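Local structure of methyltransferase (Streptomyces regensis, 5N5D) at residues 119-122 and 123-126. The protein is an S-adenosylmethionine-dependent O-methyltransferase of Rossmann-like fold involved in the biosynthesis of tomaymycin. Numbering follows the deposited sequence.
Sequences VGRA and LDIL. With SAM (S-adenosylmethionine), chain H.
Leu123 sets its CB obliquely against the Arg121 guanidinium, 3.9 Å from NH2, in the first turn of a short helix that follows strand 115-119. Arg121 sits at the N-cap position, and Asp124 N donates to its O (2.9 Å) from well above the carbonyl plane. The Asp124 carboxylate lies over one face of the guanidinium, the two planes 65° apart; OD2 to Arg121 NH1 (3.3 Å) is a salt bridge of charge alone, with no N-H aimed at the oxygen. The same OD2 accepts from a water that in turn accepts from Arg121 N. Ile125 N gives Arg121 O its second bond, in the carbonyl plane at 3.0 Å. In one of its two conformers Ile125, with CG1 beside the backbone N (chi1 -70°), brings CD1 to 3.4 Å from Gly120 C. Leu126 N closes the turn on Ala122 O (2.8 Å, 166° at the hydrogen), and its CD1 reaches Ala122 CB at 4.2 Å. An alanine in place of Leu126 would probably leave Ala122 CB, Ile92 and Tyr152 less well packed. In the first turn no helix carbonyl takes the Ala122 N-H, which donates to N1 of S-adenosylmethionine (3.0 Å), a bond consistent with recognition of the adenine by the helix start.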
# COMPACT_ATOMS: atom_id res chain seq x y z
N VAL A 119 13.06 15.44 20.40
CA VAL A 119 13.65 16.51 19.61
C VAL A 119 15.16 16.27 19.54
O VAL A 119 15.83 16.23 20.58
CB VAL A 119 13.34 17.89 20.20
CG1 VAL A 119 14.09 18.99 19.46
CG2 VAL A 119 11.85 18.16 20.15
N GLY A 120 15.67 16.11 18.34
CA GLY A 120 17.10 15.96 18.14
C GLY A 120 17.39 15.16 16.88
O GLY A 120 16.49 14.81 16.11
N ARG A 121 18.68 14.90 16.68
CA ARG A 121 19.13 14.10 15.54
C ARG A 121 18.69 12.66 15.72
O ARG A 121 18.97 12.04 16.76
CB ARG A 121 20.65 14.17 15.41
CG ARG A 121 21.16 15.09 14.33
CD ARG A 121 22.68 15.01 14.26
NE ARG A 121 23.11 13.65 13.94
CZ ARG A 121 24.20 13.06 14.44
NH1 ARG A 121 24.99 13.70 15.30
NH2 ARG A 121 24.49 11.82 14.08
N ALA A 122 18.02 12.10 14.71
CA ALA A 122 17.45 10.76 14.86
C ALA A 122 18.52 9.73 15.20
O ALA A 122 18.28 8.84 16.03
CB ALA A 122 16.71 10.37 13.59
N LEU A 123 19.70 9.81 14.58
CA LEU A 123 20.72 8.82 14.87
C LEU A 123 21.26 8.94 16.29
O LEU A 123 21.83 7.97 16.81
CB LEU A 123 21.87 8.91 13.86
CG LEU A 123 21.56 8.42 12.44
CD1 LEU A 123 22.79 8.52 11.56
CD2 LEU A 123 21.01 6.99 12.42
N ASP A 124 21.08 10.09 16.94
CA ASP A 124 21.41 10.21 18.36
C ASP A 124 20.30 9.66 19.24
O ASP A 124 20.58 9.09 20.30
CB ASP A 124 21.66 11.68 18.72
CG ASP A 124 22.90 12.25 18.05
OD1 ASP A 124 23.82 11.47 17.71
OD2 ASP A 124 22.97 13.49 17.89
N ILE A 125 19.05 9.80 18.81
CA ILE A 125 17.92 9.42 19.65
C ILE A 125 17.63 7.93 19.54
O ILE A 125 17.31 7.28 20.55
CB ILE A 125 16.69 10.27 19.27
CG1 ILE A 125 16.92 11.71 19.70
CG2 ILE A 125 15.42 9.71 19.91
CD1 ILE A 125 16.14 12.72 18.90
N LEU A 126 17.72 7.37 18.34
CA LEU A 126 17.31 5.98 18.12
C LEU A 126 17.94 4.99 19.10
O LEU A 126 17.22 4.14 19.63
CB LEU A 126 17.62 5.60 16.66
CG LEU A 126 16.64 6.22 15.65
CD1 LEU A 126 17.21 6.21 14.23
CD2 LEU A 126 15.31 5.49 15.69
N SAM H . 6.39 12.77 8.28
CA SAM H . 5.93 14.16 8.08
C SAM H . 4.49 14.17 7.48
O SAM H . 4.26 13.36 6.55
OXT SAM H . 3.66 14.97 7.96
CB SAM H . 6.89 14.94 7.16
CG SAM H . 8.35 14.77 7.57
SD SAM H . 9.35 15.87 6.55
CE SAM H . 9.33 15.00 5.02
C5' SAM H . 11.05 15.47 7.08
C4' SAM H . 11.34 15.92 8.49
O4' SAM H . 12.55 15.30 8.99
C3' SAM H . 11.53 17.44 8.66
O3' SAM H . 10.61 17.92 9.63
C2' SAM H . 13.01 17.58 9.08
O2' SAM H . 13.23 18.65 9.98
C1' SAM H . 13.24 16.24 9.77
N9 SAM H . 14.64 15.83 9.84
C8 SAM H . 15.61 15.98 8.89
N7 SAM H . 16.77 15.46 9.21
C5 SAM H . 16.55 14.92 10.47
C6 SAM H . 17.37 14.21 11.35
N6 SAM H . 18.65 13.90 11.09
N1 SAM H . 16.84 13.80 12.53
C2 SAM H . 15.56 14.10 12.79
N3 SAM H . 14.69 14.77 12.03
C4 SAM H . 15.24 15.15 10.88
O HOH W 1 20.59 15.32 18.65